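Long-range contacts in probable branched-chain-amino-acid aminotransferase (Thermotoga maritima MSB8, PDB 3CSW), which probably transfers the amino group of leucine, isoleucine or valine to 2-oxoglutarate, with pyridoxal 5'-phosphate as cofactor: residues 52-57 with 279-284; 128-133 with 153-158; 162-167 with 176-181. All blocks are in the same frame, centred on the assembly; numbering follows the deposited sequence.

Contact 1: 52-57 with 279-284; sequences APFAAY and EENWVG
The backbones of 52-57 and 279-284 come closest at A55 and N281, whose CA atoms lie 4.1 Å apart. A55 holds a left-handed conformation (phi 52°) at the N-cap position of helix 56-68, and its N donates to a lone pair of N281 O at 2.9 Å, with a bent N-H...O angle of 134°. Two waters extend this join. The first accepts from A56 N and donates to both P53 O and N281 O; the second accepts from Y57 N and donates to V283 O at 2.6 Å. Among the side chains, F54 stands with CG anti to its backbone N and turns a ring edge to the face of the W282 six-membered ring. This is an offset edge-to-face pair with centroids 5.5 Å apart and planes at 68°; its closest atoms are F54 CD1 and W282 CZ2, at 3.5 Å. The next ring atom, F54 CE1, meets N281 CB at 3.5 Å, while the N281 amide is held by K58 and N207. At the far rim of the indole, W282 CZ3 touches A52 CB at 3.6 Å, and NE1 bonds to V275 O of helix 262-276. The C-terminal tail thus meets a helix start through water, N281 O and V283 O each reaching the first turn of helix 56-68 by one molecule, and it covers strand 52-53, an outermost strand of the six-stranded antiparallel sheet.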
loop_
_atom_site.group_PDB
_atom_site.type_symbol
_atom_site.label_atom_id
_atom_site.label_comp_id
_atom_site.label_asym_id
_atom_site.label_seq_id
_atom_site.Cartn_x
_atom_site.Cartn_y
_atom_site.Cartn_z
ATOM N N ALA A 52 -13.758 32.729 -27.666
ATOM C CA ALA A 52 -14.414 31.455 -28.013
ATOM C C ALA A 52 -14.018 30.377 -26.994
ATOM O O ALA A 52 -12.824 30.188 -26.733
ATOM C CB ALA A 52 -14.018 31.012 -29.413
ATOM N N PRO A 53 -15.005 29.666 -26.417
ATOM C CA PRO A 53 -14.677 28.602 -25.438
ATOM C C PRO A 53 -13.877 27.419 -26.011
ATOM O O PRO A 53 -14.310 26.730 -26.962
ATOM C CB PRO A 53 -16.035 28.159 -24.884
ATOM C CG PRO A 53 -17.062 28.714 -25.801
ATOM C CD PRO A 53 -16.456 29.834 -26.607
ATOM N N PHE A 54 -12.709 27.222 -25.404
ATOM C CA PHE A 54 -11.736 26.231 -25.799
ATOM C C PHE A 54 -12.042 24.821 -25.280
ATOM O O PHE A 54 -12.345 24.620 -24.100
ATOM C CB PHE A 54 -10.344 26.641 -25.306
ATOM C CG PHE A 54 -9.248 25.700 -25.749
ATOM C CD1 PHE A 54 -8.916 25.590 -27.105
ATOM C CD2 PHE A 54 -8.561 24.923 -24.828
ATOM C CE1 PHE A 54 -7.913 24.731 -27.516
ATOM C CE2 PHE A 54 -7.562 24.053 -25.235
ATOM C CZ PHE A 54 -7.244 23.948 -26.570
ATOM N N ALA A 55 -11.908 23.853 -26.185
ATOM C CA ALA A 55 -12.095 22.439 -25.892
ATOM C C ALA A 55 -13.420 22.175 -25.216
ATOM O O ALA A 55 -13.493 21.322 -24.340
ATOM C CB ALA A 55 -10.919 21.872 -25.055
ATOM N N ALA A 56 -14.478 22.849 -25.686
ATOM C CA ALA A 56 -15.785 22.767 -25.051
ATOM C C ALA A 56 -16.339 21.338 -25.023
ATOM O O ALA A 56 -16.811 20.868 -23.982
ATOM C CB ALA A 56 -16.763 23.730 -25.688
ATOM N N TYR A 57 -16.248 20.633 -26.145
ATOM C CA TYR A 57 -16.726 19.258 -26.232
ATOM C C TYR A 57 -15.926 18.320 -25.311
ATOM O O TYR A 57 -16.499 17.490 -24.634
ATOM C CB TYR A 57 -16.697 18.741 -27.689
ATOM C CG TYR A 57 -17.326 17.375 -27.796
ATOM C CD1 TYR A 57 -18.690 17.208 -27.568
ATOM C CD2 TYR A 57 -16.559 16.246 -28.067
ATOM C CE1 TYR A 57 -19.276 15.958 -27.613
ATOM C CE2 TYR A 57 -17.134 14.991 -28.113
ATOM C CZ TYR A 57 -18.494 14.850 -27.888
ATOM O OH TYR A 57 -19.077 13.602 -27.935
ATOM N N GLU A 279 -8.947 20.882 -34.844
ATOM C CA GLU A 279 -10.436 20.866 -34.892
ATOM C C GLU A 279 -11.115 20.190 -33.695
ATOM O O GLU A 279 -12.191 20.607 -33.266
ATOM C CB GLU A 279 -10.926 20.201 -36.205
ATOM C CG GLU A 279 -12.406 19.776 -36.232
ATOM C CD GLU A 279 -13.387 20.945 -36.093
ATOM O OE1 GLU A 279 -12.964 22.105 -36.243
ATOM O OE2 GLU A 279 -14.595 20.707 -35.845
ATOM N N GLU A 280 -10.499 19.141 -33.179
ATOM C CA GLU A 280 -11.029 18.428 -31.995
ATOM C C GLU A 280 -11.221 19.324 -30.758
ATOM O O GLU A 280 -12.012 18.997 -29.888
ATOM C CB GLU A 280 -10.146 17.228 -31.642
ATOM C CG GLU A 280 -8.755 17.582 -31.164
ATOM C CD GLU A 280 -7.896 16.353 -30.908
ATOM O OE1 GLU A 280 -7.634 15.594 -31.873
ATOM O OE2 GLU A 280 -7.464 16.164 -29.742
ATOM N N ASN A 281 -10.519 20.453 -30.699
ATOM C CA ASN A 281 -10.691 21.444 -29.630
ATOM C C ASN A 281 -11.808 22.464 -29.876
ATOM O O ASN A 281 -12.062 23.312 -29.023
ATOM C CB ASN A 281 -9.383 22.216 -29.423
ATOM C CG ASN A 281 -8.276 21.346 -28.928
ATOM O OD1 ASN A 281 -8.491 20.473 -28.083
ATOM N ND2 ASN A 281 -7.070 21.588 -29.420
ATOM N N TRP A 282 -12.458 22.378 -31.044
ATOM C CA TRP A 282 -13.463 23.358 -31.466
ATOM C C TRP A 282 -14.774 22.803 -31.996
ATOM O O TRP A 282 -15.616 23.578 -32.445
ATOM C CB TRP A 282 -12.852 24.306 -32.502
ATOM C CG TRP A 282 -11.653 25.031 -31.945
ATOM C CD1 TRP A 282 -10.348 24.751 -32.191
ATOM C CD2 TRP A 282 -11.662 26.108 -31.000
ATOM N NE1 TRP A 282 -9.538 25.602 -31.484
ATOM C CE2 TRP A 282 -10.319 26.447 -30.745
ATOM C CE3 TRP A 282 -12.675 26.836 -30.363
ATOM C CZ2 TRP A 282 -9.960 27.477 -29.869
ATOM C CZ3 TRP A 282 -12.314 27.855 -29.485
ATOM C CH2 TRP A 282 -10.969 28.166 -29.256
ATOM N N VAL A 283 -14.971 21.493 -31.921
ATOM C CA VAL A 283 -16.210 20.838 -32.337
ATOM C C VAL A 283 -17.411 21.515 -31.683
ATOM O O VAL A 283 -17.399 21.697 -30.468
ATOM C CB VAL A 283 -16.252 19.347 -31.870
ATOM C CG1 VAL A 283 -17.347 18.599 -32.603
ATOM C CG2 VAL A 283 -14.917 18.654 -32.084
ATOM N N GLY A 284 -18.433 21.864 -32.464
ATOM C CA GLY A 284 -19.688 22.434 -31.942
ATOM C C GLY A 284 -19.720 23.906 -31.562
ATOM O O GLY A 284 -20.759 24.395 -31.099
HETATM O O HOH W 1 -14.441 24.324 -28.217
HETATM O O HOH W 2 -15.528 21.846 -28.684
#

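Contact 2: 128-133 with 153-158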
loop_
_atom_site.group_PDB
_atom_site.type_symbol
_atom_site.label_atom_id
_atom_site.label_comp_id
_atom_site.label_asym_id
_atom_site.label_seq_id
_atom_site.Cartn_x
_atom_site.Cartn_y
_atom_site.Cartn_z
ATOM N N LYS A 128 6.753 22.719 -5.261
ATOM C CA LYS A 128 7.274 21.901 -4.176
ATOM C C LYS A 128 6.539 20.579 -4.105
ATOM O O LYS A 128 5.365 20.506 -4.474
ATOM C CB LYS A 128 7.139 22.646 -2.841
ATOM C CG LYS A 128 8.016 23.834 -2.757
ATOM C CD LYS A 128 7.817 24.617 -1.495
ATOM C CE LYS A 128 8.645 25.883 -1.541
ATOM N NZ LYS A 128 8.720 26.486 -0.193
ATOM N N ILE A 129 7.219 19.535 -3.620
ATOM C CA ILE A 129 6.568 18.234 -3.333
ATOM C C ILE A 129 5.515 18.447 -2.222
ATOM O O ILE A 129 5.808 19.014 -1.173
ATOM C CB ILE A 129 7.601 17.110 -2.913
ATOM C CG1 ILE A 129 8.671 16.886 -3.997
ATOM C CG2 ILE A 129 6.909 15.767 -2.652
ATOM C CD1 ILE A 129 8.116 16.551 -5.393
ATOM N N SER A 130 4.287 18.012 -2.469
ATOM C CA SER A 130 3.197 18.082 -1.490
ATOM C C SER A 130 3.377 17.046 -0.356
ATOM O O SER A 130 3.976 15.974 -0.567
ATOM C CB SER A 130 1.886 17.780 -2.220
ATOM O OG SER A 130 0.763 17.822 -1.383
ATOM N N ASN A 131 2.809 17.354 0.812
ATOM C CA ASN A 131 2.685 16.406 1.938
ATOM C C ASN A 131 1.451 15.542 1.845
ATOM O O ASN A 131 1.211 14.761 2.748
ATOM C CB ASN A 131 2.556 17.112 3.288
ATOM C CG ASN A 131 3.757 17.906 3.653
ATOM O OD1 ASN A 131 4.905 17.524 3.363
ATOM N ND2 ASN A 131 3.514 19.039 4.317
ATOM N N VAL A 132 0.663 15.732 0.789
ATOM C CA VAL A 132 -0.528 14.983 0.533
ATOM C C VAL A 132 -0.267 14.050 -0.662
ATOM O O VAL A 132 0.163 14.512 -1.730
ATOM C CB VAL A 132 -1.686 15.949 0.215
ATOM C CG1 VAL A 132 -2.950 15.177 -0.059
ATOM C CG2 VAL A 132 -1.885 16.942 1.373
ATOM N N ARG A 133 -0.504 12.746 -0.463
ATOM C CA ARG A 133 -0.424 11.769 -1.537
ATOM C C ARG A 133 -1.757 11.692 -2.244
ATOM O O ARG A 133 -2.802 11.833 -1.632
ATOM C CB ARG A 133 -0.024 10.375 -1.055
ATOM C CG ARG A 133 1.320 10.265 -0.390
ATOM C CD ARG A 133 2.446 10.620 -1.335
ATOM N NE ARG A 133 3.715 10.552 -0.616
ATOM C CZ ARG A 133 4.563 9.526 -0.605
ATOM N NH1 ARG A 133 4.354 8.415 -1.318
ATOM N NH2 ARG A 133 5.660 9.613 0.149
ATOM N N VAL A 153 -8.156 19.279 -2.164
ATOM C CA VAL A 153 -8.489 20.355 -1.201
ATOM C C VAL A 153 -7.314 20.593 -0.234
ATOM O O VAL A 153 -6.859 21.728 -0.056
ATOM C CB VAL A 153 -9.828 20.071 -0.427
ATOM C CG1 VAL A 153 -10.032 21.051 0.776
ATOM C CG2 VAL A 153 -11.006 20.135 -1.380
ATOM N N LEU A 154 -6.791 19.533 0.370
ATOM C CA LEU A 154 -5.679 19.698 1.312
ATOM C C LEU A 154 -4.386 20.161 0.634
ATOM O O LEU A 154 -3.662 20.985 1.177
ATOM C CB LEU A 154 -5.471 18.424 2.144
ATOM C CG LEU A 154 -6.656 18.042 3.043
ATOM C CD1 LEU A 154 -6.379 16.723 3.812
ATOM C CD2 LEU A 154 -6.939 19.179 4.009
ATOM N N ALA A 155 -4.117 19.679 -0.572
ATOM C CA ALA A 155 -2.879 20.052 -1.280
ATOM C C ALA A 155 -2.873 21.510 -1.732
ATOM O O ALA A 155 -1.845 22.188 -1.641
ATOM C CB ALA A 155 -2.617 19.096 -2.490
ATOM N N ARG A 156 -3.999 22.001 -2.228
ATOM C CA ARG A 156 -4.090 23.401 -2.619
ATOM C C ARG A 156 -3.882 24.355 -1.459
ATOM O O ARG A 156 -3.392 25.449 -1.675
ATOM C CB ARG A 156 -5.421 23.721 -3.294
ATOM C CG ARG A 156 -5.544 23.016 -4.594
ATOM C CD ARG A 156 -6.430 23.693 -5.550
ATOM N NE ARG A 156 -6.527 22.887 -6.754
ATOM C CZ ARG A 156 -7.531 22.937 -7.619
ATOM N NH1 ARG A 156 -8.517 23.793 -7.451
ATOM N NH2 ARG A 156 -7.551 22.130 -8.665
ATOM N N ARG A 157 -4.227 23.941 -0.244
ATOM C CA ARG A 157 -3.992 24.769 0.935
ATOM C C ARG A 157 -2.511 24.885 1.307
ATOM O O ARG A 157 -2.147 25.696 2.154
ATOM C CB ARG A 157 -4.794 24.252 2.132
ATOM C CG ARG A 157 -6.304 24.402 1.945
ATOM C CD ARG A 157 -7.082 23.857 3.133
ATOM N NE ARG A 157 -6.943 24.665 4.342
ATOM C CZ ARG A 157 -7.662 25.749 4.620
ATOM N NH1 ARG A 157 -8.593 26.178 3.785
ATOM N NH2 ARG A 157 -7.438 26.407 5.748
ATOM N N GLU A 158 -1.676 24.062 0.681
ATOM C CA GLU A 158 -0.220 24.108 0.848
ATOM C C GLU A 158 0.478 25.083 -0.091
ATOM O O GLU A 158 1.661 25.308 0.045
ATOM C CB GLU A 158 0.385 22.723 0.605
ATOM C CG GLU A 158 -0.028 21.664 1.602
ATOM C CD GLU A 158 0.628 20.312 1.310
ATOM O OE1 GLU A 158 1.018 20.070 0.154
ATOM O OE2 GLU A 158 0.730 19.491 2.232
#
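A polar turn-to-helix contact, supplemented by a small apolar patch, ties together the first two elements of a beta-alpha-beta unit: strand 125-129, helix 150-156 and strand 164-168, whose two strands are parallel neighbours in one sheet. The turn at 130-132 is met by E158, which reaches across from near the C-terminal end of helix 150-156. Its side chain is extended beyond CG (chi2 -179°), with CG anti to the carbonyl carbon, which carries the carboxylate onto the turn. S130 OG donates to E158 OE1 at 2.7 Å, approaching from above the carboxylate plane by 31°. N131 N adds two weak bonds, one to each carboxylate oxygen of E158, both at 3.3 Å, so the carboxylate straddles this N-H. An alanine in place of E158 would probably loosen the hold of the helix end on the turn, because the acceptor of the S130 hydroxyl and of the weak N131 N-H bonds goes with the carboxylate. Next to the polar group, V132 directs its CB toward the helix, and CG2 lies across L154 CB at 4.0 Å. A155 CB faces both the valine and the serine, 3.8 Å from S130 OG. The region also faces a second subunit, where V132 packs on S139 and L154 on F69 of that subunit, while R156 on the helix touches the cofactor. S130 OG has a further role within its own segment: it accepts from V132 N at 3.0 Å, N-H...O angle 160°, closing an ST turn with the same oxygen that donates to E158.

Contact 3: 162-167 with 176-181; sequences CYDVIL and EGSFSN. With PLP (pyridoxal-5'-phosphate), chain E.
One face of the F179 ring carries the D164 carboxylate, stacked almost flat with the two planes 16° apart; D164 OD2 sits over the ring centre, 3.5 Å above its plane. At the edge of the same ring, in its plane, lies a carbonyl: Y163 O is 3.2 Å from F179 CE2. The Y163 ring meets F179 CZ obliquely through CE2, its hydroxyl being bonded to H239, which also forms an edge-to-face pair with F179. D164 reaches this place with CG anti to the backbone N (chi1 -162°), and each of its oxygens accepts two hydrogen bonds. S178 OG donates to the syn lone pair of D164 OD1 at 2.6 Å, while V165 N comes to OD1 from above the carboxylate plane. S180 OG uses the anti lone pair of D164 OD2 at 2.7 Å, and F179 N the syn one at 3.3 Å, nearly straight at 162°. Such a grip fixes the rotation of the carboxylate and would probably favour its charged form. The segments belong to a beta hairpin, strands 164-168 and 174-177, in which L167 and E176 form a hydrogen-bonded antiparallel pair, L167 N to E176 O being 2.8 Å. I166 and G177 form the adjoining non-hydrogen-bonded pair. A CB on G177 would fall 2.3 Å from D164 OD2, so a side chain at this position would clash, which is consistent with the glycine. From G177 on, the segment to N181 lines the cofactor pocket. E176 accepts from the pyridine N1 of PLP at its OE1, 2.8 Å away, consistent with the glutamate that keeps this nitrogen protonated in fold type IV enzymes; R134 makes a salt bridge to E176 OE2.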
loop_
_atom_site.group_PDB
_atom_site.type_symbol
_atom_site.label_atom_id
_atom_site.label_comp_id
_atom_site.label_asym_id
_atom_site.label_seq_id
_atom_site.Cartn_x
_atom_site.Cartn_y
_atom_site.Cartn_z
ATOM N N CYS A 162 4.931 29.025 -3.485
ATOM C CA CYS A 162 5.134 28.315 -4.730
ATOM C C CYS A 162 3.905 28.498 -5.607
ATOM O O CYS A 162 2.892 29.069 -5.196
ATOM C CB CYS A 162 5.490 26.833 -4.475
ATOM S SG CYS A 162 4.237 25.893 -3.621
ATOM N N TYR A 163 4.022 28.040 -6.837
ATOM C CA TYR A 163 2.950 28.128 -7.805
ATOM C C TYR A 163 1.942 26.973 -7.708
ATOM O O TYR A 163 0.749 27.166 -7.811
ATOM C CB TYR A 163 3.597 28.121 -9.189
ATOM C CG TYR A 163 2.655 28.313 -10.322
ATOM C CD1 TYR A 163 2.254 29.600 -10.700
ATOM C CD2 TYR A 163 2.204 27.231 -11.070
ATOM C CE1 TYR A 163 1.409 29.795 -11.790
ATOM C CE2 TYR A 163 1.345 27.417 -12.164
ATOM C CZ TYR A 163 0.946 28.695 -12.511
ATOM O OH TYR A 163 0.097 28.877 -13.594
ATOM N N ASP A 164 2.450 25.757 -7.605
ATOM C CA ASP A 164 1.632 24.567 -7.392
ATOM C C ASP A 164 2.480 23.587 -6.583
ATOM O O ASP A 164 3.691 23.739 -6.499
ATOM C CB ASP A 164 1.190 23.968 -8.742
ATOM C CG ASP A 164 -0.001 23.005 -8.621
ATOM O OD1 ASP A 164 -0.522 22.823 -7.504
ATOM O OD2 ASP A 164 -0.420 22.415 -9.648
ATOM N N VAL A 165 1.830 22.618 -5.944
ATOM C CA VAL A 165 2.496 21.523 -5.234
ATOM C C VAL A 165 2.326 20.220 -6.050
ATOM O O VAL A 165 1.321 20.031 -6.721
ATOM C CB VAL A 165 1.977 21.345 -3.781
ATOM C CG1 VAL A 165 2.383 22.553 -2.912
ATOM C CG2 VAL A 165 0.450 21.095 -3.736
ATOM N N ILE A 166 3.341 19.351 -6.011
ATOM C CA ILE A 166 3.341 18.086 -6.733
ATOM C C ILE A 166 2.903 16.925 -5.813
ATOM O O ILE A 166 3.569 16.611 -4.823
ATOM C CB ILE A 166 4.744 17.813 -7.334
ATOM C CG1 ILE A 166 5.262 19.047 -8.116
ATOM C CG2 ILE A 166 4.755 16.563 -8.172
ATOM C CD1 ILE A 166 4.325 19.671 -9.146
ATOM N N LEU A 167 1.755 16.331 -6.135
ATOM C CA LEU A 167 1.253 15.144 -5.448
ATOM C C LEU A 167 1.889 13.893 -6.048
ATOM O O LEU A 167 1.843 13.681 -7.268
ATOM C CB LEU A 167 -0.278 15.025 -5.516
ATOM C CG LEU A 167 -1.176 15.990 -4.733
ATOM C CD1 LEU A 167 -1.315 17.300 -5.487
ATOM C CD2 LEU A 167 -2.549 15.373 -4.384
ATOM N N GLU A 176 0.697 14.291 -10.240
ATOM C CA GLU A 176 0.419 15.555 -10.848
ATOM C C GLU A 176 0.440 16.678 -9.828
ATOM O O GLU A 176 0.523 16.433 -8.648
ATOM C CB GLU A 176 -0.967 15.486 -11.511
ATOM C CG GLU A 176 -2.121 15.192 -10.554
ATOM C CD GLU A 176 -3.331 14.585 -11.245
ATOM O OE1 GLU A 176 -3.844 15.178 -12.208
ATOM O OE2 GLU A 176 -3.784 13.509 -10.816
ATOM N N GLY A 177 0.324 17.919 -10.301
ATOM C CA GLY A 177 0.119 19.049 -9.414
ATOM C C GLY A 177 -1.321 19.088 -8.917
ATOM O O GLY A 177 -2.172 18.393 -9.458
ATOM N N SER A 178 -1.593 19.933 -7.906
ATOM C CA SER A 178 -2.957 20.124 -7.359
ATOM C C SER A 178 -3.974 20.684 -8.381
ATOM O O SER A 178 -5.187 20.507 -8.223
ATOM C CB SER A 178 -2.937 20.973 -6.070
ATOM O OG SER A 178 -2.747 22.364 -6.307
ATOM N N PHE A 179 -3.482 21.346 -9.426
ATOM C CA PHE A 179 -4.350 21.906 -10.475
ATOM C C PHE A 179 -3.720 21.820 -11.885
ATOM O O PHE A 179 -4.206 22.477 -12.809
ATOM C CB PHE A 179 -4.749 23.367 -10.154
ATOM C CG PHE A 179 -3.579 24.361 -10.103
ATOM C CD1 PHE A 179 -3.101 24.983 -11.268
ATOM C CD2 PHE A 179 -2.990 24.719 -8.882
ATOM C CE1 PHE A 179 -2.053 25.895 -11.211
ATOM C CE2 PHE A 179 -1.938 25.646 -8.822
ATOM C CZ PHE A 179 -1.461 26.224 -10.003
ATOM N N SER A 180 -2.678 20.998 -12.049
ATOM C CA SER A 180 -1.943 20.884 -13.304
ATOM C C SER A 180 -1.388 19.487 -13.493
ATOM O O SER A 180 -1.315 18.749 -12.555
ATOM C CB SER A 180 -0.760 21.868 -13.300
ATOM O OG SER A 180 0.133 21.648 -12.192
ATOM N N ASN A 181 -1.004 19.136 -14.723
ATOM C CA ASN A 181 -0.212 17.941 -14.985
ATOM C C ASN A 181 1.286 18.286 -15.093
ATOM O O ASN A 181 1.664 19.445 -15.319
ATOM C CB ASN A 181 -0.690 17.204 -16.229
ATOM C CG ASN A 181 -2.069 16.573 -16.058
ATOM O OD1 ASN A 181 -3.056 17.059 -16.625
ATOM N ND2 ASN A 181 -2.144 15.485 -15.289
HETATM N N1 PLP E . -4.706 17.806 -12.342
HETATM C C2 PLP E . -5.688 18.223 -11.449
HETATM C C2A PLP E . -5.704 17.594 -10.091
HETATM C C3 PLP E . -6.620 19.211 -11.836
HETATM O O3 PLP E . -7.544 19.699 -10.943
HETATM C C4 PLP E . -6.548 19.767 -13.136
HETATM C C4A PLP E . -7.487 20.866 -13.552
HETATM O O4A PLP E . -7.240 22.047 -13.244
HETATM C C5 PLP E . -5.543 19.334 -14.018
HETATM C C6 PLP E . -4.640 18.349 -13.610
HETATM C C5A PLP E . -5.277 20.046 -15.324
HETATM O O4P PLP E . -6.170 19.585 -16.328
HETATM P P PLP E . -6.586 20.493 -17.617
HETATM O O1P PLP E . -7.785 19.846 -18.341
HETATM O O2P PLP E . -5.421 20.580 -18.561
HETATM O O3P PLP E . -6.940 21.863 -17.055
#

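How the contacts relate
Contacts 2 and 3 are adjacent, with centres 8 Å apart, and share one sheet: K128 O and S130 N pair with the backbone of I166, and V165 packs against A155. In both, hydroxyl and amide donors converge on a carboxylate, but that of contact 3 is buried behind the chain that lines the cofactor pocket, whereas that of contact 2 is partly exposed, in a region where V132 and L154 meet a second subunit. Contact 1 stands apart, its centre about 31 Å and 25 Å from those of contacts 2 and 3, on the opposite side of the chain's centre. Only partly buried, it relies on aromatic packing and water-mediated backbone bonds, and joins the C-terminal tail to strand 52-53 and the start of helix 56-68.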